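Long-range contacts in core protein VP7 (African horsesickness virus, PDB 1AHS), which forms, as a trimer, the surface of the viral core and binds the structural protein VP3, the chain here being its top domain: residues S30-V35 and Q119-W124; C36-A41 and A113-L118. One frame throughout, in Å; residues are numbered along the deposited sequence.

Contact 1. Residues S30-V35 and Q119-W124; sequences SNIAEV and QFEVLW
Val-35 meets the ring of Phe-120 at its edge, in the plane of the ring, with CG1 3.4 Å from CE2. Ala-33 O is a second neighbour at the ring edge, 4.1 Å from CD2, and Leu-49 of helix 46-49 and Trp-63 also touch the side chain of Phe-120. Ala-33, on the same face of the sheet, adds only a methyl, which suits a place packed against Leu-48. A second flat group, the amide of Asn-31, extends the pairing past the end of the strand: ND2 donates to Val-122 O at 2.8 Å. The acceptor lies in the amide plane, whereas the donor stands 44° above the carbonyl plane. Next to it, Val-122 N reaches Asn-31 O at 2.7 Å, so side chain and backbone of Asn-31 both bind one residue. Ala-33 and Phe-120 exchange two backbone bonds as a hydrogen-bonded pair. On the opposite face Ile-32 CG2 rests 3.6 Å from Gln-119 CG, while its CG1 runs beside the aliphatic part of Glu-121. The carboxylate of Glu-121, bound to Arg-64, also accepts from Ser-30 N of a second subunit; that of Glu-34 is held by Ser-13 and Gly-14. This is antiparallel pairing of neighbouring strands in a beta-sandwich, the jelly-roll architecture known for VP7 top domains, with Ile-32, Gln-119 and Glu-121 packing against a second subunit.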
ATOM      1  N   SER B  30       4.020  -6.375   5.791  1.00 27.39           N
ATOM      2  CA  SER B  30       4.875  -6.614   6.958  1.00 28.93           C
ATOM      3  C   SER B  30       4.881  -5.596   8.046  1.00 29.79           C
ATOM      4  O   SER B  30       5.214  -5.946   9.172  1.00 34.56           O
ATOM      5  CB  SER B  30       6.321  -6.724   6.542  1.00 25.78           C
ATOM      6  OG  SER B  30       6.421  -7.891   5.811  1.00 44.38           O
ATOM      7  N   ASN B  31       4.663  -4.331   7.712  1.00 24.95           N
ATOM      8  CA  ASN B  31       4.721  -3.284   8.710  1.00 26.22           C
ATOM      9  C   ASN B  31       3.478  -2.432   8.964  1.00 26.41           C
ATOM     10  O   ASN B  31       3.449  -1.626   9.902  1.00 26.42           O
ATOM     11  CB  ASN B  31       5.932  -2.396   8.414  1.00 38.98           C
ATOM     12  CG  ASN B  31       7.231  -3.065   8.805  1.00 49.67           C
ATOM     13  OD1 ASN B  31       7.593  -4.077   8.215  1.00 61.37           O
ATOM     14  ND2 ASN B  31       7.927  -2.531   9.822  1.00 54.89           N
ATOM     15  N   ILE B  32       2.408  -2.718   8.238  1.00 23.77           N
ATOM     16  CA  ILE B  32       1.208  -1.934   8.343  1.00 19.05           C
ATOM     17  C   ILE B  32      -0.045  -2.758   8.589  1.00 20.24           C
ATOM     18  O   ILE B  32      -0.282  -3.785   7.947  1.00 20.17           O
ATOM     19  CB  ILE B  32       1.065  -1.093   7.051  1.00 17.61           C
ATOM     20  CG1 ILE B  32       2.328  -0.285   6.841  1.00 15.05           C
ATOM     21  CG2 ILE B  32      -0.090  -0.140   7.133  1.00 18.01           C
ATOM     22  CD1 ILE B  32       2.220   0.674   5.709  1.00 17.21           C
ATOM     23  N   ALA B  33      -0.873  -2.274   9.498  1.00 19.01           N
ATOM     24  CA  ALA B  33      -2.121  -2.926   9.821  1.00 17.71           C
ATOM     25  C   ALA B  33      -3.148  -1.787   9.813  1.00 17.31           C
ATOM     26  O   ALA B  33      -2.774  -0.624   9.991  1.00 18.62           O
ATOM     27  CB  ALA B  33      -2.012  -3.551  11.204  1.00 16.27           C
ATOM     28  N   GLU B  34      -4.418  -2.081   9.604  1.00 21.57           N
ATOM     29  CA  GLU B  34      -5.432  -1.037   9.605  1.00 18.33           C
ATOM     30  C   GLU B  34      -6.646  -1.535  10.362  1.00 18.34           C
ATOM     31  O   GLU B  34      -6.958  -2.713  10.292  1.00 21.12           O
ATOM     32  CB  GLU B  34      -5.892  -0.746   8.172  1.00 22.90           C
ATOM     33  CG  GLU B  34      -4.880  -0.032   7.276  1.00 18.97           C
ATOM     34  CD  GLU B  34      -5.400   0.285   5.871  1.00 19.47           C
ATOM     35  OE1 GLU B  34      -6.535  -0.117   5.487  1.00 23.21           O
ATOM     36  OE2 GLU B  34      -4.644   0.937   5.115  1.00 24.91           O
ATOM     37  N   VAL B  35      -7.342  -0.675  11.090  1.00 24.62           N
ATOM     38  CA  VAL B  35      -8.558  -1.138  11.760  1.00 19.66           C
ATOM     39  C   VAL B  35      -9.729  -0.289  11.262  1.00 21.70           C
ATOM     40  O   VAL B  35      -9.643   0.937  11.184  1.00 20.89           O
ATOM     41  CB  VAL B  35      -8.382  -1.253  13.326  1.00 25.75           C
ATOM     42  CG1 VAL B  35      -7.344  -0.325  13.814  1.00 30.48           C
ATOM     43  CG2 VAL B  35      -9.662  -1.048  14.058  1.00 21.19           C
ATOM     44  N   GLN B 119      -4.668   3.535  10.371  1.00 22.94           N
ATOM     45  CA  GLN B 119      -3.503   2.806   9.928  1.00 23.32           C
ATOM     46  C   GLN B 119      -2.423   2.846  11.005  1.00 22.55           C
ATOM     47  O   GLN B 119      -2.213   3.904  11.581  1.00 21.19           O
ATOM     48  CB  GLN B 119      -2.977   3.478   8.662  1.00 21.44           C
ATOM     49  CG  GLN B 119      -1.651   2.959   8.229  1.00 23.79           C
ATOM     50  CD  GLN B 119      -1.085   3.650   7.014  1.00 28.42           C
ATOM     51  OE1 GLN B 119      -1.567   3.435   5.894  1.00 34.38           O
ATOM     52  NE2 GLN B 119      -0.007   4.433   7.212  1.00 24.62           N
ATOM     53  N   PHE B 120      -1.725   1.727  11.246  1.00 23.10           N
ATOM     54  CA  PHE B 120      -0.621   1.656  12.227  1.00 18.54           C
ATOM     55  C   PHE B 120       0.561   1.215  11.437  1.00 20.07           C
ATOM     56  O   PHE B 120       0.492   0.208  10.800  1.00 22.56           O
ATOM     57  CB  PHE B 120      -0.876   0.583  13.286  1.00 16.33           C
ATOM     58  CG  PHE B 120      -1.990   0.915  14.206  1.00 18.55           C
ATOM     59  CD1 PHE B 120      -1.760   1.667  15.326  1.00 18.40           C
ATOM     60  CD2 PHE B 120      -3.291   0.571  13.890  1.00 22.15           C
ATOM     61  CE1 PHE B 120      -2.835   2.072  16.122  1.00 21.35           C
ATOM     62  CE2 PHE B 120      -4.376   0.969  14.678  1.00 20.07           C
ATOM     63  CZ  PHE B 120      -4.147   1.723  15.785  1.00 20.16           C
ATOM     64  N   GLU B 121       1.653   1.934  11.473  1.00 16.56           N
ATOM     65  CA  GLU B 121       2.783   1.505  10.702  1.00 15.85           C
ATOM     66  C   GLU B 121       3.917   1.273  11.666  1.00 19.89           C
ATOM     67  O   GLU B 121       4.294   2.182  12.378  1.00 23.15           O
ATOM     68  CB  GLU B 121       3.196   2.613   9.734  1.00 17.56           C
ATOM     69  CG  GLU B 121       4.493   2.314   8.987  1.00 24.38           C
ATOM     70  CD  GLU B 121       4.858   3.381   8.002  1.00 29.98           C
ATOM     71  OE1 GLU B 121       4.054   4.329   7.820  1.00 35.21           O
ATOM     72  OE2 GLU B 121       5.941   3.272   7.388  1.00 35.77           O
ATOM     73  N   VAL B 122       4.445   0.067  11.713  1.00 20.61           N
ATOM     74  CA  VAL B 122       5.544  -0.226  12.601  1.00 21.44           C
ATOM     75  C   VAL B 122       6.833   0.276  11.999  1.00 26.29           C
ATOM     76  O   VAL B 122       7.182  -0.044  10.875  1.00 30.30           O
ATOM     77  CB  VAL B 122       5.605  -1.678  12.848  1.00 22.80           C
ATOM     78  CG1 VAL B 122       6.783  -2.023  13.673  1.00 21.73           C
ATOM     79  CG2 VAL B 122       4.348  -2.089  13.524  1.00 23.18           C
ATOM     80  N   LEU B 123       7.595   1.013  12.781  1.00 32.13           N
ATOM     81  CA  LEU B 123       8.803   1.635  12.279  1.00 35.30           C
ATOM     82  C   LEU B 123      10.135   0.903  12.354  1.00 41.70           C
ATOM     83  O   LEU B 123      10.744   0.599  11.338  1.00 49.90           O
ATOM     84  CB  LEU B 123       8.907   3.063  12.828  1.00 36.68           C
ATOM     85  CG  LEU B 123       7.802   4.014  12.331  1.00 37.42           C
ATOM     86  CD1 LEU B 123       8.050   5.392  12.848  1.00 34.47           C
ATOM     87  CD2 LEU B 123       7.810   4.086  10.818  1.00 41.11           C
ATOM     88  N   TRP B 124      10.686   0.730  13.523  1.00 45.52           N
ATOM     89  CA  TRP B 124      11.944  -0.019  13.585  1.00 58.46           C
ATOM     90  C   TRP B 124      11.506  -0.998  14.647  1.00 64.72           C
ATOM     91  O   TRP B 124      10.466  -0.765  15.332  1.00 59.04           O
ATOM     92  CB  TRP B 124      13.149   0.857  14.028  1.00 69.40           C
TER

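Contact 2. Residues C36-A41 and A113-L118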
ATOM      1  N   CYS B  36     -10.709  -0.971  10.694  1.00 21.96           N
ATOM      2  CA  CYS B  36     -11.879  -0.342  10.138  1.00 22.75           C
ATOM      3  C   CYS B  36     -12.805  -0.124  11.293  1.00 24.39           C
ATOM      4  O   CYS B  36     -13.061  -1.056  12.026  1.00 30.29           O
ATOM      5  CB  CYS B  36     -12.545  -1.274   9.122  1.00 16.83           C
ATOM      6  SG  CYS B  36     -11.643  -1.443   7.565  1.00 26.31           S
ATOM      7  N   MET B  37     -13.359   1.069  11.443  1.00 25.21           N
ATOM      8  CA  MET B  37     -14.240   1.336  12.580  1.00 24.41           C
ATOM      9  C   MET B  37     -15.549   2.005  12.248  1.00 24.62           C
ATOM     10  O   MET B  37     -15.572   3.050  11.603  1.00 29.95           O
ATOM     11  CB  MET B  37     -13.521   2.226  13.592  1.00 24.91           C
ATOM     12  CG  MET B  37     -12.233   1.674  14.098  1.00 21.99           C
ATOM     13  SD  MET B  37     -11.611   2.686  15.327  1.00 30.19           S
ATOM     14  CE  MET B  37     -12.660   2.031  16.669  1.00 20.14           C
ATOM     15  N   ASP B  38     -16.636   1.424  12.707  1.00 26.24           N
ATOM     16  CA  ASP B  38     -17.938   2.017  12.509  1.00 30.75           C
ATOM     17  C   ASP B  38     -18.020   3.308  13.328  1.00 34.26           C
ATOM     18  O   ASP B  38     -17.114   3.654  14.093  1.00 34.08           O
ATOM     19  CB  ASP B  38     -19.020   1.103  13.019  1.00 36.24           C
ATOM     20  CG  ASP B  38     -20.231   1.089  12.132  1.00 52.75           C
ATOM     21  OD1 ASP B  38     -20.593   2.136  11.503  1.00 54.36           O
ATOM     22  OD2 ASP B  38     -20.816  -0.015  12.043  1.00 64.17           O
ATOM     23  N   ALA B  39     -19.126   4.015  13.162  1.00 37.31           N
ATOM     24  CA  ALA B  39     -19.375   5.271  13.850  1.00 36.01           C
ATOM     25  C   ALA B  39     -19.585   5.050  15.353  1.00 37.34           C
ATOM     26  O   ALA B  39     -20.297   4.121  15.764  1.00 37.65           O
ATOM     27  CB  ALA B  39     -20.594   5.926  13.257  1.00 33.25           C
ATOM     28  N   GLY B  40     -18.965   5.904  16.160  1.00 34.73           N
ATOM     29  CA  GLY B  40     -19.095   5.810  17.601  1.00 37.46           C
ATOM     30  C   GLY B  40     -18.512   4.550  18.217  1.00 37.39           C
ATOM     31  O   GLY B  40     -18.885   4.177  19.366  1.00 35.89           O
ATOM     32  N   ALA B  41     -17.555   3.933  17.506  1.00 33.63           N
ATOM     33  CA  ALA B  41     -16.935   2.697  17.966  1.00 26.34           C
ATOM     34  C   ALA B  41     -15.629   2.837  18.729  1.00 28.34           C
ATOM     35  O   ALA B  41     -14.879   3.812  18.571  1.00 29.89           O
ATOM     36  CB  ALA B  41     -16.776   1.725  16.815  1.00 22.27           C
ATOM     37  N   ALA B 113     -19.244  10.705  13.862  1.00 39.77           N
ATOM     38  CA  ALA B 113     -20.488  10.178  13.266  1.00 40.94           C
ATOM     39  C   ALA B 113     -20.435   9.431  11.930  1.00 38.90           C
ATOM     40  O   ALA B 113     -21.480   9.186  11.337  1.00 41.40           O
ATOM     41  CB  ALA B 113     -21.555  11.282  13.195  1.00 41.72           C
ATOM     42  N   ARG B 114     -19.249   9.129  11.418  1.00 31.76           N
ATOM     43  CA  ARG B 114     -19.160   8.399  10.179  1.00 31.45           C
ATOM     44  C   ARG B 114     -18.069   7.353  10.356  1.00 34.05           C
ATOM     45  O   ARG B 114     -17.390   7.358  11.373  1.00 35.54           O
ATOM     46  CB  ARG B 114     -18.903   9.341   9.010  1.00 26.18           C
ATOM     47  CG  ARG B 114     -17.745  10.255   9.140  1.00 27.97           C
ATOM     48  CD  ARG B 114     -17.553  11.108   7.873  1.00 30.66           C
ATOM     49  NE  ARG B 114     -17.711  12.552   8.112  1.00 42.83           N
ATOM     50  CZ  ARG B 114     -16.731  13.468   8.089  1.00 46.16           C
ATOM     51  NH1 ARG B 114     -15.477  13.128   7.839  1.00 48.03           N
ATOM     52  NH2 ARG B 114     -17.001  14.744   8.354  1.00 54.23           N
ATOM     53  N   ARG B 115     -17.962   6.408   9.430  1.00 30.90           N
ATOM     54  CA  ARG B 115     -16.953   5.370   9.518  1.00 24.54           C
ATOM     55  C   ARG B 115     -15.553   5.915   9.375  1.00 24.89           C
ATOM     56  O   ARG B 115     -15.361   6.984   8.796  1.00 26.89           O
ATOM     57  CB  ARG B 115     -17.224   4.328   8.456  1.00 23.09           C
ATOM     58  CG  ARG B 115     -18.487   3.568   8.742  1.00 26.92           C
ATOM     59  CD  ARG B 115     -18.904   2.771   7.532  1.00 35.67           C
ATOM     60  NE  ARG B 115     -19.482   3.591   6.469  1.00 45.20           N
ATOM     61  CZ  ARG B 115     -20.008   3.091   5.347  1.00 46.67           C
ATOM     62  NH1 ARG B 115     -20.021   1.777   5.138  1.00 42.14           N
ATOM     63  NH2 ARG B 115     -20.588   3.902   4.467  1.00 50.33           N
ATOM     64  N   SER B 116     -14.569   5.197   9.912  1.00 25.27           N
ATOM     65  CA  SER B 116     -13.177   5.628   9.807  1.00 25.49           C
ATOM     66  C   SER B 116     -12.246   4.426   9.674  1.00 24.53           C
ATOM     67  O   SER B 116     -12.636   3.321  10.044  1.00 27.84           O
ATOM     68  CB  SER B 116     -12.777   6.412  11.057  1.00 22.20           C
ATOM     69  OG  SER B 116     -13.540   7.607  11.195  1.00 32.34           O
ATOM     70  N   ILE B 117     -11.060   4.618   9.086  1.00 23.24           N
ATOM     71  CA  ILE B 117     -10.088   3.526   9.017  1.00 20.27           C
ATOM     72  C   ILE B 117      -8.811   4.111   9.605  1.00 24.97           C
ATOM     73  O   ILE B 117      -8.457   5.234   9.258  1.00 25.50           O
ATOM     74  CB  ILE B 117      -9.764   3.048   7.600  1.00 12.24           C
ATOM     75  CG1 ILE B 117     -10.962   2.410   6.934  1.00 11.85           C
ATOM     76  CG2 ILE B 117      -8.748   1.924   7.654  1.00 14.45           C
ATOM     77  CD1 ILE B 117     -10.617   1.903   5.585  1.00 14.45           C
ATOM     78  N   LEU B 118      -8.176   3.413  10.551  1.00 25.17           N
ATOM     79  CA  LEU B 118      -6.916   3.876  11.139  1.00 22.99           C
ATOM     80  C   LEU B 118      -5.815   2.943  10.688  1.00 24.38           C
ATOM     81  O   LEU B 118      -5.990   1.710  10.686  1.00 20.33           O
ATOM     82  CB  LEU B 118      -6.957   3.824  12.658  1.00 28.84           C
ATOM     83  CG  LEU B 118      -7.565   4.948  13.483  1.00 31.16           C
ATOM     84  CD1 LEU B 118      -8.877   5.433  12.936  1.00 33.05           C
ATOM     85  CD2 LEU B 118      -7.775   4.407  14.858  1.00 33.19           C
TER
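Met-37 and Ser-116 exchange two backbone hydrogen bonds, Met-37 N to Ser-116 O at 2.7 Å and Ser-116 N to Met-37 O at 2.9 Å, as an antiparallel hydrogen-bonded pair. Just beyond, Asp-38 turns its carboxylate back on its own segment: OD1 accepts from Ala-39 N at 2.9 Å on the anti side, 17° out of the carboxylate plane. This bond lies at the start of the type II turn from Asp-38 to Ala-41, where Gly-40 readily takes the positive phi of 65°. Arg-115 crosses Asp-38 with its aliphatic part, CG lying 3.8 Å from OD1; its NE stays 5.4 Å from that oxygen, too far for a salt bridge, and the guanidinium makes a cation-pi contact with Tyr-16. Cys-36 SG is 4.0 Å from both CG1 and CD1 of Ile-117, an apolar match on one sheet face. On the other, Met-37 SD approaches Leu-118 CD2 at 4.2 Å, the chain then bending at chi3 (81°), which places CE. The small Ser-116 hydroxyl bonds to Ala-80 N and Asn-110. Strand 23-27 flanks segment 36-41, and strand 106-110 of the second sheet packs through Val-108 on Met-37 and Leu-118, while Asn-110 binds both Asp-38 O and Arg-114 O.

In the fold
Contacts 1 and 2 are successive lengths of one ladder between strands 32-37 and 116-122, with contact 2 nested inside the chain loop that contact 1 closes. Their centres are 18 Å apart, on opposite sides of the middle of the chain. The junction is continuous: Val-35 N lies 2.8 Å from Leu-118 O, a probable hydrogen bond, and Ile-117 CG2 packs 3.7 Å from Glu-34 OE1. The two ends face different surroundings. Contact 1 is buried and reaches neighbouring subunits of the trimer, whereas contact 2 is partly buried, touches no other chain of the assembly, and leads through the turn at 38-41 into the second sheet.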